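Local coordinates for protein putative nitroreductase (Thermotoga maritima, PDB 1VKW) that is a putative nitroreductase, probably an oxidoreductase related to the FMN-dependent nitroreductases, at residues D40-L45 with W55-S60; Q86-L91 with Y111-G116; E139-E144 with I166-G171. One frame throughout, in Å; residues are numbered along the deposited sequence.

Contact 1 (D40-L45 with W55-S60)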
ATOM      1  N   ASP A  40     -17.297  -0.603   4.712  1.00 32.94           N
ATOM      2  CA  ASP A  40     -16.209   0.341   4.956  1.00 32.68           C
ATOM      3  C   ASP A  40     -15.201   0.370   3.793  1.00 31.88           C
ATOM      4  O   ASP A  40     -14.786   1.443   3.356  1.00 31.14           O
ATOM      5  CB  ASP A  40     -15.495   0.005   6.271  1.00 32.37           C
ATOM      6  CG  ASP A  40     -16.338   0.309   7.501  1.00 36.72           C
ATOM      7  OD1 ASP A  40     -17.549   0.586   7.370  1.00 43.05           O
ATOM      8  OD2 ASP A  40     -15.864   0.291   8.654  1.00 40.58           O
ATOM      9  N   ILE A  41     -14.828  -0.807   3.292  1.00 31.66           N
ATOM     10  CA  ILE A  41     -13.892  -0.909   2.166  1.00 32.31           C
ATOM     11  C   ILE A  41     -14.481  -0.282   0.908  1.00 31.83           C
ATOM     12  O   ILE A  41     -13.801   0.458   0.199  1.00 29.43           O
ATOM     13  CB  ILE A  41     -13.517  -2.382   1.889  1.00 32.75           C
ATOM     14  CG1 ILE A  41     -12.707  -2.958   3.051  1.00 32.70           C
ATOM     15  CG2 ILE A  41     -12.701  -2.505   0.600  1.00 34.12           C
ATOM     16  CD1 ILE A  41     -12.770  -4.466   3.129  1.00 33.36           C
ATOM     17  N   GLU A  42     -15.747  -0.581   0.636  1.00 33.40           N
ATOM     18  CA  GLU A  42     -16.420  -0.070  -0.562  1.00 33.82           C
ATOM     19  C   GLU A  42     -16.546   1.460  -0.571  1.00 33.30           C
ATOM     20  O   GLU A  42     -16.505   2.082  -1.634  1.00 33.46           O
ATOM     21  CB  GLU A  42     -17.789  -0.737  -0.734  1.00 33.71           C
ATOM     22  CG  GLU A  42     -17.681  -2.209  -1.103  1.00 35.09           C
ATOM     23  CD  GLU A  42     -18.971  -2.783  -1.651  1.00 35.13           C
ATOM     24  OE1 GLU A  42     -20.050  -2.486  -1.089  1.00 37.61           O
ATOM     25  OE2 GLU A  42     -18.902  -3.539  -2.646  1.00 38.87           O
ATOM     26  N   ASN A  43     -16.662   2.056   0.610  1.00 32.67           N
ATOM     27  CA  ASN A  43     -16.739   3.508   0.731  1.00 33.86           C
ATOM     28  C   ASN A  43     -15.372   4.198   0.643  1.00 34.41           C
ATOM     29  O   ASN A  43     -15.303   5.406   0.407  1.00 35.64           O
ATOM     30  CB  ASN A  43     -17.415   3.896   2.050  1.00 34.48           C
ATOM     31  CG  ASN A  43     -18.244   5.160   1.928  1.00 37.57           C
ATOM     32  OD1 ASN A  43     -17.838   6.228   2.381  1.00 41.55           O
ATOM     33  ND2 ASN A  43     -19.410   5.046   1.296  1.00 39.77           N
ATOM     34  N   LEU A  44     -14.293   3.444   0.857  1.00 33.90           N
ATOM     35  CA  LEU A  44     -12.945   3.999   0.814  1.00 33.73           C
ATOM     36  C   LEU A  44     -12.741   4.725  -0.511  1.00 33.70           C
ATOM     37  O   LEU A  44     -12.977   4.151  -1.572  1.00 32.94           O
ATOM     38  CB  LEU A  44     -11.892   2.891   0.978  1.00 33.25           C
ATOM     39  CG  LEU A  44     -10.409   3.285   0.870  1.00 33.86           C
ATOM     40  CD1 LEU A  44     -10.015   4.301   1.942  1.00 36.15           C
ATOM     41  CD2 LEU A  44      -9.504   2.048   0.946  1.00 34.68           C
ATOM     42  N   LEU A  45     -12.320   5.986  -0.448  1.00 34.58           N
ATOM     43  CA  LEU A  45     -11.944   6.713  -1.656  1.00 34.80           C
ATOM     44  C   LEU A  45     -10.555   6.249  -2.068  1.00 34.20           C
ATOM     45  O   LEU A  45      -9.604   6.323  -1.275  1.00 33.52           O
ATOM     46  CB  LEU A  45     -11.953   8.230  -1.432  1.00 35.35           C
ATOM     47  CG  LEU A  45     -11.945   9.079  -2.711  1.00 36.58           C
ATOM     48  CD1 LEU A  45     -13.338   9.124  -3.318  1.00 39.63           C
ATOM     49  CD2 LEU A  45     -11.440  10.492  -2.437  1.00 37.06           C
ATOM     50  N   TRP A  55     -12.711  -4.174  -7.416  1.00 27.93           N
ATOM     51  CA  TRP A  55     -12.305  -4.874  -6.203  1.00 28.38           C
ATOM     52  C   TRP A  55     -13.434  -5.724  -5.623  1.00 29.90           C
ATOM     53  O   TRP A  55     -14.604  -5.315  -5.584  1.00 30.49           O
ATOM     54  CB  TRP A  55     -11.736  -3.901  -5.167  1.00 27.54           C
ATOM     55  CG  TRP A  55     -10.438  -3.337  -5.624  1.00 27.06           C
ATOM     56  CD1 TRP A  55     -10.231  -2.129  -6.212  1.00 27.05           C
ATOM     57  CD2 TRP A  55      -9.165  -3.989  -5.585  1.00 27.43           C
ATOM     58  NE1 TRP A  55      -8.899  -1.972  -6.514  1.00 28.35           N
ATOM     59  CE2 TRP A  55      -8.222  -3.103  -6.145  1.00 28.11           C
ATOM     60  CE3 TRP A  55      -8.718  -5.236  -5.121  1.00 28.17           C
ATOM     61  CZ2 TRP A  55      -6.860  -3.419  -6.253  1.00 29.83           C
ATOM     62  CZ3 TRP A  55      -7.363  -5.544  -5.222  1.00 28.70           C
ATOM     63  CH2 TRP A  55      -6.453  -4.640  -5.789  1.00 27.56           C
ATOM     64  N   LYS A  56     -13.049  -6.927  -5.203  1.00 31.34           N
ATOM     65  CA  LYS A  56     -13.961  -7.924  -4.672  1.00 32.85           C
ATOM     66  C   LYS A  56     -13.470  -8.324  -3.292  1.00 34.53           C
ATOM     67  O   LYS A  56     -12.257  -8.373  -3.050  1.00 32.05           O
ATOM     68  CB  LYS A  56     -13.986  -9.149  -5.583  1.00 32.78           C
ATOM     69  CG  LYS A  56     -14.425  -8.864  -7.016  1.00 33.65           C
ATOM     70  CD  LYS A  56     -15.826  -8.264  -7.071  1.00 35.47           C
ATOM     71  CE  LYS A  56     -16.526  -8.585  -8.387  1.00 37.20           C
ATOM     72  NZ  LYS A  56     -15.703  -8.230  -9.576  1.00 39.87           N
ATOM     73  N   ILE A  57     -14.418  -8.598  -2.397  1.00 35.98           N
ATOM     74  CA  ILE A  57     -14.117  -8.950  -1.013  1.00 38.92           C
ATOM     75  C   ILE A  57     -14.784 -10.283  -0.692  1.00 39.99           C
ATOM     76  O   ILE A  57     -16.005 -10.402  -0.792  1.00 39.70           O
ATOM     77  CB  ILE A  57     -14.619  -7.845  -0.029  1.00 39.85           C
ATOM     78  CG1 ILE A  57     -14.222  -6.435  -0.498  1.00 43.29           C
ATOM     79  CG2 ILE A  57     -14.064  -8.077   1.372  1.00 41.82           C
ATOM     80  CD1 ILE A  57     -15.308  -5.705  -1.282  1.00 45.19           C
ATOM     81  N   ASN A  58     -13.980 -11.284  -0.334  1.00 41.61           N
ATOM     82  CA  ASN A  58     -14.501 -12.585   0.074  1.00 43.09           C
ATOM     83  C   ASN A  58     -14.385 -12.763   1.586  1.00 44.08           C
ATOM     84  O   ASN A  58     -13.279 -12.805   2.128  1.00 43.41           O
ATOM     85  CB  ASN A  58     -13.770 -13.725  -0.646  1.00 42.85           C
ATOM     86  CG  ASN A  58     -14.419 -15.090  -0.402  1.00 45.49           C
ATOM     87  OD1 ASN A  58     -13.729 -16.091  -0.207  1.00 47.80           O
ATOM     88  ND2 ASN A  58     -15.749 -15.131  -0.413  1.00 43.93           N
ATOM     89  N   LEU A  59     -15.534 -12.861   2.254  1.00 45.48           N
ATOM     90  CA  LEU A  59     -15.591 -13.135   3.692  1.00 46.04           C
ATOM     91  C   LEU A  59     -16.472 -14.361   3.959  1.00 45.57           C
ATOM     92  O   LEU A  59     -17.128 -14.468   4.996  1.00 46.71           O
ATOM     93  CB  LEU A  59     -16.038 -11.890   4.492  1.00 46.70           C
ATOM     94  CG  LEU A  59     -17.047 -10.879   3.926  1.00 46.70           C
ATOM     95  CD1 LEU A  59     -17.571  -9.979   5.041  1.00 46.98           C
ATOM     96  CD2 LEU A  59     -16.439 -10.017   2.838  1.00 46.76           C
ATOM     97  N   SER A  60     -16.466 -15.287   2.999  1.00 44.77           N
ATOM     98  CA  SER A  60     -17.060 -16.609   3.163  1.00 43.64           C
ATOM     99  C   SER A  60     -15.955 -17.667   3.179  1.00 42.36           C
ATOM    100  O   SER A  60     -16.216 -18.863   2.994  1.00 42.72           O
ATOM    101  CB  SER A  60     -18.058 -16.891   2.034  1.00 43.83           C
ATOM    102  OG  SER A  60     -17.430 -16.830   0.764  1.00 45.56           O
TER
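With its long branch extended (chi2 157°), Ile41 reaches out from the helix so that the end methyl faces Ile57. Ile57 answers with a less usual shape: its chi2 of 96° swings CD1 aside, toward Glu42, and leaves CG1 and CG2 to deal with Ile41. The nearest pair is Ile41 CD1 and Ile57 CG2, 4.2 Å apart. CG1 of Ile57 lies equally far from the two branches of Ile41, 4.4 Å from both CD1 and CG2 of that residue. At the solvent side the diverted methyl Ile57 CD1 lies 4.2 Å from Glu42 CG, so the aliphatic part of the glutamate meets it. No hydrogen bond crosses, and the packing is light. This is a helix-on-sheet contact at the margin of an antiparallel sheet: helix 35-43 lies against strand 56-58, an outermost strand that pairs through Lys56 and Asn58 with strand 64-67. Strand alternation turns Ile57 to the helix and Lys56 from it. Ile41 also rests on Ile66 of strand 64-67 and Leu91 of helix 74-93, which helps account for its burial. Beyond Ile57, the Asn58 amide is held at both ends: ND2 donates to Ser60 OG at 2.7 Å, tilted from the amide plane with an N-H...O angle of 144°, and OD1 bonds Ser61 OG.

Contact 2 (Q86-L91 with Y111-G116)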
ATOM      1  N   GLN A  86      -3.392   0.905  -1.125  1.00 26.72           N
ATOM      2  CA  GLN A  86      -4.311   1.850  -0.492  1.00 26.98           C
ATOM      3  C   GLN A  86      -5.310   1.120   0.406  1.00 26.64           C
ATOM      4  O   GLN A  86      -5.598   1.559   1.527  1.00 27.93           O
ATOM      5  CB  GLN A  86      -5.040   2.695  -1.543  1.00 25.70           C
ATOM      6  CG  GLN A  86      -4.156   3.802  -2.122  1.00 28.93           C
ATOM      7  CD  GLN A  86      -4.836   4.550  -3.238  1.00 27.71           C
ATOM      8  OE1 GLN A  86      -5.700   5.390  -2.987  1.00 28.03           O
ATOM      9  NE2 GLN A  86      -4.467   4.237  -4.480  1.00 28.61           N
ATOM     10  N   ILE A  87      -5.823  -0.001  -0.090  1.00 25.84           N
ATOM     11  CA  ILE A  87      -6.758  -0.833   0.676  1.00 27.05           C
ATOM     12  C   ILE A  87      -6.082  -1.467   1.902  1.00 25.57           C
ATOM     13  O   ILE A  87      -6.658  -1.469   3.004  1.00 25.32           O
ATOM     14  CB  ILE A  87      -7.388  -1.915  -0.237  1.00 26.18           C
ATOM     15  CG1 ILE A  87      -8.193  -1.249  -1.367  1.00 26.58           C
ATOM     16  CG2 ILE A  87      -8.281  -2.848   0.573  1.00 30.07           C
ATOM     17  CD1 ILE A  87      -8.524  -2.178  -2.528  1.00 28.81           C
ATOM     18  N   VAL A  88      -4.869  -1.988   1.707  1.00 25.49           N
ATOM     19  CA  VAL A  88      -4.063  -2.553   2.806  1.00 26.52           C
ATOM     20  C   VAL A  88      -3.892  -1.552   3.931  1.00 25.89           C
ATOM     21  O   VAL A  88      -4.113  -1.868   5.104  1.00 25.36           O
ATOM     22  CB  VAL A  88      -2.663  -3.007   2.311  1.00 26.86           C
ATOM     23  CG1 VAL A  88      -1.701  -3.252   3.481  1.00 28.66           C
ATOM     24  CG2 VAL A  88      -2.781  -4.260   1.474  1.00 28.24           C
ATOM     25  N   LEU A  89      -3.506  -0.339   3.567  1.00 25.56           N
ATOM     26  CA  LEU A  89      -3.265   0.707   4.549  1.00 26.32           C
ATOM     27  C   LEU A  89      -4.542   1.142   5.251  1.00 26.08           C
ATOM     28  O   LEU A  89      -4.522   1.495   6.429  1.00 26.83           O
ATOM     29  CB  LEU A  89      -2.579   1.907   3.879  1.00 27.30           C
ATOM     30  CG  LEU A  89      -1.131   1.642   3.466  1.00 28.65           C
ATOM     31  CD1 LEU A  89      -0.554   2.851   2.733  1.00 27.91           C
ATOM     32  CD2 LEU A  89      -0.269   1.277   4.692  1.00 30.95           C
ATOM     33  N   PHE A  90      -5.654   1.114   4.530  1.00 26.77           N
ATOM     34  CA  PHE A  90      -6.943   1.369   5.140  1.00 27.70           C
ATOM     35  C   PHE A  90      -7.280   0.274   6.167  1.00 28.30           C
ATOM     36  O   PHE A  90      -7.718   0.559   7.295  1.00 28.86           O
ATOM     37  CB  PHE A  90      -8.024   1.468   4.065  1.00 27.62           C
ATOM     38  CG  PHE A  90      -9.408   1.540   4.622  1.00 32.56           C
ATOM     39  CD1 PHE A  90      -9.771   2.583   5.469  1.00 33.01           C
ATOM     40  CD2 PHE A  90     -10.349   0.561   4.323  1.00 32.45           C
ATOM     41  CE1 PHE A  90     -11.052   2.655   5.988  1.00 30.57           C
ATOM     42  CE2 PHE A  90     -11.622   0.628   4.845  1.00 31.61           C
ATOM     43  CZ  PHE A  90     -11.973   1.675   5.683  1.00 31.15           C
ATOM     44  N   LEU A  91      -7.074  -0.977   5.775  1.00 27.39           N
ATOM     45  CA  LEU A  91      -7.352  -2.110   6.653  1.00 27.18           C
ATOM     46  C   LEU A  91      -6.454  -2.088   7.892  1.00 26.65           C
ATOM     47  O   LEU A  91      -6.913  -2.400   8.992  1.00 25.01           O
ATOM     48  CB  LEU A  91      -7.187  -3.432   5.896  1.00 27.85           C
ATOM     49  CG  LEU A  91      -8.261  -3.773   4.852  1.00 26.34           C
ATOM     50  CD1 LEU A  91      -7.860  -5.011   4.059  1.00 30.02           C
ATOM     51  CD2 LEU A  91      -9.607  -3.981   5.506  1.00 30.65           C
ATOM     52  N   TYR A 111      -2.511 -11.262  -7.250  1.00 36.36           N
ATOM     53  CA  TYR A 111      -2.340 -11.537  -5.836  1.00 36.60           C
ATOM     54  C   TYR A 111      -3.682 -11.397  -5.132  1.00 35.40           C
ATOM     55  O   TYR A 111      -4.555 -10.661  -5.591  1.00 35.13           O
ATOM     56  CB  TYR A 111      -1.354 -10.539  -5.207  1.00 37.88           C
ATOM     57  CG  TYR A 111       0.052 -10.565  -5.772  1.00 38.42           C
ATOM     58  CD1 TYR A 111       1.036 -11.371  -5.207  1.00 39.94           C
ATOM     59  CD2 TYR A 111       0.403  -9.766  -6.855  1.00 40.56           C
ATOM     60  CE1 TYR A 111       2.334 -11.389  -5.716  1.00 43.35           C
ATOM     61  CE2 TYR A 111       1.694  -9.777  -7.375  1.00 43.07           C
ATOM     62  CZ  TYR A 111       2.657 -10.587  -6.802  1.00 45.11           C
ATOM     63  OH  TYR A 111       3.938 -10.602  -7.318  1.00 43.77           O
ATOM     64  N   ILE A 112      -3.846 -12.096  -4.018  1.00 33.71           N
ATOM     65  CA  ILE A 112      -4.912 -11.748  -3.090  1.00 34.24           C
ATOM     66  C   ILE A 112      -4.293 -10.990  -1.918  1.00 34.20           C
ATOM     67  O   ILE A 112      -3.082 -11.046  -1.690  1.00 35.49           O
ATOM     68  CB  ILE A 112      -5.721 -12.986  -2.617  1.00 33.82           C
ATOM     69  CG1 ILE A 112      -4.864 -13.942  -1.784  1.00 34.59           C
ATOM     70  CG2 ILE A 112      -6.321 -13.711  -3.812  1.00 34.68           C
ATOM     71  CD1 ILE A 112      -5.635 -15.071  -1.135  1.00 33.65           C
ATOM     72  N   ILE A 113      -5.130 -10.251  -1.207  1.00 32.39           N
ATOM     73  CA  ILE A 113      -4.734  -9.619   0.032  1.00 32.07           C
ATOM     74  C   ILE A 113      -5.599 -10.240   1.121  1.00 29.59           C
ATOM     75  O   ILE A 113      -6.782  -9.932   1.227  1.00 28.81           O
ATOM     76  CB  ILE A 113      -4.956  -8.100  -0.046  1.00 31.24           C
ATOM     77  CG1 ILE A 113      -4.192  -7.505  -1.230  1.00 33.16           C
ATOM     78  CG2 ILE A 113      -4.525  -7.436   1.255  1.00 34.27           C
ATOM     79  CD1 ILE A 113      -4.656  -6.105  -1.606  1.00 34.41           C
ATOM     80  N   VAL A 114      -5.024 -11.148   1.898  1.00 29.20           N
ATOM     81  CA  VAL A 114      -5.756 -11.731   3.014  1.00 29.44           C
ATOM     82  C   VAL A 114      -5.706 -10.747   4.173  1.00 29.22           C
ATOM     83  O   VAL A 114      -4.776  -9.950   4.269  1.00 28.70           O
ATOM     84  CB  VAL A 114      -5.216 -13.125   3.439  1.00 30.66           C
ATOM     85  CG1 VAL A 114      -5.386 -14.139   2.300  1.00 32.22           C
ATOM     86  CG2 VAL A 114      -3.755 -13.063   3.890  1.00 33.72           C
ATOM     87  N   PHE A 115      -6.710 -10.779   5.039  1.00 29.25           N
ATOM     88  CA  PHE A 115      -6.721  -9.887   6.193  1.00 29.50           C
ATOM     89  C   PHE A 115      -7.554 -10.425   7.354  1.00 29.18           C
ATOM     90  O   PHE A 115      -8.363 -11.331   7.182  1.00 28.41           O
ATOM     91  CB  PHE A 115      -7.209  -8.492   5.790  1.00 29.48           C
ATOM     92  CG  PHE A 115      -8.650  -8.447   5.346  1.00 32.13           C
ATOM     93  CD1 PHE A 115      -9.024  -8.944   4.101  1.00 32.04           C
ATOM     94  CD2 PHE A 115      -9.628  -7.891   6.167  1.00 32.56           C
ATOM     95  CE1 PHE A 115     -10.345  -8.894   3.684  1.00 32.15           C
ATOM     96  CE2 PHE A 115     -10.949  -7.832   5.752  1.00 34.36           C
ATOM     97  CZ  PHE A 115     -11.311  -8.339   4.510  1.00 34.96           C
ATOM     98  N   GLY A 116      -7.329  -9.850   8.531  1.00 29.06           N
ATOM     99  CA  GLY A 116      -8.004 -10.263   9.759  1.00 30.21           C
ATOM    100  C   GLY A 116      -7.245  -9.756  10.966  1.00 31.08           C
ATOM    101  O   GLY A 116      -6.290  -9.002  10.828  1.00 28.96           O
TER
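Leu91 lays its CD1 methyl over one face of the Phe115 ring, a CH-pi contact with the carbon 4.1 Å from the ring centroid and 24° off the normal. The methyl is offset toward the root of the ring, where it comes within 3.8 Å of Phe115 CG. The other branch meets the same ring further along one side, Leu91 CD2 being 4.0 Å from Phe115 CD2. The two side chains cross at about a right angle. Phe115 reaches this place by setting CG between its backbone N and carbonyl carbon (chi1 66°), which stands the ring out across the strand direction; in the ring plane, at the edge, lies the carbonyl oxygen of Ile113, 3.8 Å from Phe115 CD1. One turn earlier in the helix Val88 takes over. Its CG2 meets Ile113 CG2 at 3.6 Å, with Ile113 CD1 somewhat further at 4.1 Å. The layout is a helix packed on the face of an antiparallel sheet: helix 74-93 runs over the inner strand 112-116, whose alternation sends Ile113 and Phe115 to the helix and Val114 to the other face. Without the Phe115 ring, as with an alanine here, both Leu91 methyls are likely to lose their aromatic partner, and a gap would probably open between helix and strand. The Phe115 side chain also meets Ile66 and Ser64 of the neighbouring strand and Met33 from a loop, while Val88 touches Thr98 and Trp100 on the strand at the other flank.

Contact 3 (E139-E144 with I166-G171)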
ATOM      1  N   GLU A 139      22.018  13.370   1.958  1.00 41.31           N
ATOM      2  CA  GLU A 139      22.192  14.782   2.310  1.00 43.56           C
ATOM      3  C   GLU A 139      21.611  15.766   1.277  1.00 43.35           C
ATOM      4  O   GLU A 139      21.383  16.932   1.592  1.00 43.91           O
ATOM      5  CB  GLU A 139      23.685  15.091   2.514  1.00 44.02           C
ATOM      6  CG  GLU A 139      24.455  14.074   3.357  1.00 46.52           C
ATOM      7  CD  GLU A 139      25.244  13.076   2.517  1.00 49.61           C
ATOM      8  OE1 GLU A 139      24.619  12.180   1.912  1.00 48.03           O
ATOM      9  OE2 GLU A 139      26.494  13.189   2.461  1.00 51.96           O
ATOM     10  N   GLU A 140      21.396  15.311   0.044  1.00 45.21           N
ATOM     11  CA  GLU A 140      20.780  16.150  -0.995  1.00 46.22           C
ATOM     12  C   GLU A 140      19.248  16.227  -0.861  1.00 46.53           C
ATOM     13  O   GLU A 140      18.577  16.913  -1.652  1.00 48.04           O
ATOM     14  CB  GLU A 140      21.156  15.621  -2.383  1.00 47.64           C
ATOM     15  CG  GLU A 140      22.654  15.688  -2.671  1.00 49.28           C
ATOM     16  CD  GLU A 140      23.090  14.838  -3.854  1.00 48.13           C
ATOM     17  OE1 GLU A 140      22.238  14.187  -4.494  1.00 53.13           O
ATOM     18  OE2 GLU A 140      24.308  14.820  -4.146  1.00 59.30           O
ATOM     19  N   LEU A 141      18.698  15.524   0.133  1.00 42.56           N
ATOM     20  CA  LEU A 141      17.255  15.484   0.350  1.00 39.59           C
ATOM     21  C   LEU A 141      16.802  16.442   1.433  1.00 36.28           C
ATOM     22  O   LEU A 141      17.303  16.387   2.560  1.00 35.58           O
ATOM     23  CB  LEU A 141      16.822  14.078   0.753  1.00 38.28           C
ATOM     24  CG  LEU A 141      16.489  13.146  -0.400  1.00 39.88           C
ATOM     25  CD1 LEU A 141      17.570  13.143  -1.469  1.00 41.99           C
ATOM     26  CD2 LEU A 141      16.242  11.757   0.171  1.00 40.06           C
ATOM     27  N   PRO A 142      15.822  17.287   1.125  1.00 35.30           N
ATOM     28  CA  PRO A 142      15.202  18.099   2.168  1.00 34.74           C
ATOM     29  C   PRO A 142      14.443  17.164   3.119  1.00 33.75           C
ATOM     30  O   PRO A 142      14.115  16.030   2.732  1.00 33.44           O
ATOM     31  CB  PRO A 142      14.244  19.026   1.409  1.00 32.99           C
ATOM     32  CG  PRO A 142      14.294  18.643   0.003  1.00 34.77           C
ATOM     33  CD  PRO A 142      15.217  17.510  -0.194  1.00 33.96           C
ATOM     34  N   PRO A 143      14.173  17.621   4.338  1.00 34.46           N
ATOM     35  CA  PRO A 143      13.543  16.775   5.355  1.00 34.30           C
ATOM     36  C   PRO A 143      12.223  16.119   4.925  1.00 33.73           C
ATOM     37  O   PRO A 143      11.967  14.979   5.305  1.00 31.44           O
ATOM     38  CB  PRO A 143      13.339  17.730   6.536  1.00 35.41           C
ATOM     39  CG  PRO A 143      14.358  18.788   6.342  1.00 37.96           C
ATOM     40  CD  PRO A 143      14.470  18.968   4.856  1.00 35.32           C
ATOM     41  N   GLU A 144      11.409  16.801   4.121  1.00 34.23           N
ATOM     42  CA  GLU A 144      10.134  16.204   3.709  1.00 34.16           C
ATOM     43  C   GLU A 144      10.414  14.949   2.879  1.00 31.99           C
ATOM     44  O   GLU A 144       9.699  13.955   2.978  1.00 29.97           O
ATOM     45  CB  GLU A 144       9.266  17.169   2.885  1.00 33.57           C
ATOM     46  CG  GLU A 144       8.796  18.412   3.613  1.00 35.66           C
ATOM     47  CD  GLU A 144       9.807  19.544   3.586  1.00 43.27           C
ATOM     48  OE1 GLU A 144      10.976  19.313   3.183  1.00 40.49           O
ATOM     49  OE2 GLU A 144       9.428  20.665   3.981  1.00 44.89           O
ATOM     50  N   ILE A 166      15.049   4.712  -6.362  1.00 28.87           N
ATOM     51  CA  ILE A 166      14.365   5.979  -6.094  1.00 29.22           C
ATOM     52  C   ILE A 166      15.291   7.150  -6.373  1.00 29.21           C
ATOM     53  O   ILE A 166      16.470   7.138  -5.981  1.00 25.92           O
ATOM     54  CB  ILE A 166      13.889   6.047  -4.613  1.00 28.09           C
ATOM     55  CG1 ILE A 166      13.053   4.813  -4.244  1.00 31.32           C
ATOM     56  CG2 ILE A 166      13.132   7.361  -4.318  1.00 30.86           C
ATOM     57  CD1 ILE A 166      12.698   4.753  -2.737  1.00 32.11           C
ATOM     58  N   LYS A 167      14.747   8.168  -7.038  1.00 28.89           N
ATOM     59  CA  LYS A 167      15.511   9.350  -7.388  1.00 29.68           C
ATOM     60  C   LYS A 167      14.683  10.586  -7.132  1.00 29.04           C
ATOM     61  O   LYS A 167      13.529  10.667  -7.547  1.00 30.89           O
ATOM     62  CB  LYS A 167      15.949   9.305  -8.868  1.00 28.39           C
ATOM     63  CG  LYS A 167      16.810  10.481  -9.291  1.00 35.02           C
ATOM     64  CD  LYS A 167      17.281  10.358 -10.738  1.00 37.40           C
ATOM     65  CE  LYS A 167      16.124  10.330 -11.733  1.00 43.49           C
ATOM     66  NZ  LYS A 167      16.648  10.230 -13.131  1.00 50.81           N
ATOM     67  N   TYR A 168      15.285  11.542  -6.438  1.00 29.44           N
ATOM     68  CA  TYR A 168      14.671  12.820  -6.152  1.00 31.00           C
ATOM     69  C   TYR A 168      15.337  13.860  -7.055  1.00 31.87           C
ATOM     70  O   TYR A 168      16.574  13.961  -7.075  1.00 31.26           O
ATOM     71  CB  TYR A 168      14.892  13.169  -4.676  1.00 31.20           C
ATOM     72  CG  TYR A 168      14.536  14.588  -4.324  1.00 35.54           C
ATOM     73  CD1 TYR A 168      13.223  15.029  -4.381  1.00 36.48           C
ATOM     74  CD2 TYR A 168      15.521  15.489  -3.922  1.00 37.81           C
ATOM     75  CE1 TYR A 168      12.898  16.342  -4.054  1.00 39.50           C
ATOM     76  CE2 TYR A 168      15.214  16.784  -3.606  1.00 37.77           C
ATOM     77  CZ  TYR A 168      13.904  17.208  -3.669  1.00 36.84           C
ATOM     78  OH  TYR A 168      13.610  18.499  -3.333  1.00 43.09           O
ATOM     79  N   THR A 169      14.537  14.634  -7.784  1.00 32.76           N
ATOM     80  CA  THR A 169      15.084  15.628  -8.720  1.00 35.78           C
ATOM     81  C   THR A 169      14.848  17.093  -8.358  1.00 38.34           C
ATOM     82  O   THR A 169      15.203  17.979  -9.129  1.00 38.43           O
ATOM     83  CB  THR A 169      14.493  15.401 -10.105  1.00 36.58           C
ATOM     84  OG1 THR A 169      13.059  15.492 -10.033  1.00 43.72           O
ATOM     85  CG2 THR A 169      14.789  14.006 -10.587  1.00 39.52           C
ATOM     86  N   GLY A 170      14.266  17.367  -7.196  1.00 39.92           N
ATOM     87  CA  GLY A 170      13.860  18.730  -6.869  1.00 38.45           C
ATOM     88  C   GLY A 170      12.348  18.831  -6.886  1.00 38.92           C
ATOM     89  O   GLY A 170      11.727  18.946  -5.828  1.00 42.62           O
ATOM     90  N   GLY A 171      11.748  18.777  -8.074  1.00 35.28           N
ATOM     91  CA  GLY A 171      10.286  18.795  -8.198  1.00 34.94           C
ATOM     92  C   GLY A 171       9.583  17.445  -8.015  1.00 33.74           C
ATOM     93  O   GLY A 171       8.397  17.389  -7.699  1.00 32.75           O
TER
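The Tyr168 ring carries the backbone N of Gly170 over the centre of one face, 3.5 Å above the plane, and has the carbonyl oxygen of Glu140 near its plane at the edge, 3.9 Å from CE2. Leu141 and Pro142 approach obliquely. Pro142 CD comes to 3.5 Å from Tyr168 CE2, and Pro142 CG to 3.4 Å from Tyr168 OH, so the proline ring meets the phenol end; nearer the root, Leu141 CD1 is 4.0 Å from Tyr168 CD2. With CG anti to the backbone N (chi1 169°), the tyrosine reaches across to all three residues. Strand 165-168 is an outermost strand of the second antiparallel sheet and forms a beta hairpin with strand 172-176. Residues 169-171 make the turn, and at the phi of 109° and psi of -71° found at Gly170 a side chain would collide with the carbonyl O of Thr169, so glycine suits the turn. Across the contact, Pro142 is the N-cap residue of helix 143-153, and the tyrosine thus packs against the start of that helix, touching Ile145 as well. Tyr168 O accepts a hydrogen bond from Asn136 ND2, a further tie between the hairpin and the segment leading to the helix.

Contacts 1 and 2 share the first antiparallel sheet and touch, their centres 10 Å apart: Trp55 CD2 lies 3.6 Å from Ile87 CD1, and Leu44 CD2 lies 3.5 Å from Phe90 CB. Helix 74-93 of contact 2 thus packs against both partners of contact 1. Contact 3 belongs to the second sheet, with its centre about 36 Å from that of contact 1 and 29 Å from that of contact 2; nearest atoms are about 14 Å apart in the latter case. Helix 180-198 touches both regions: Gln86 and Leu89 meet it at Leu192, Leu89 also at His189, and Glu144 at Ile197 and Phe198. The active-site position is not established, so no contact is assigned to it.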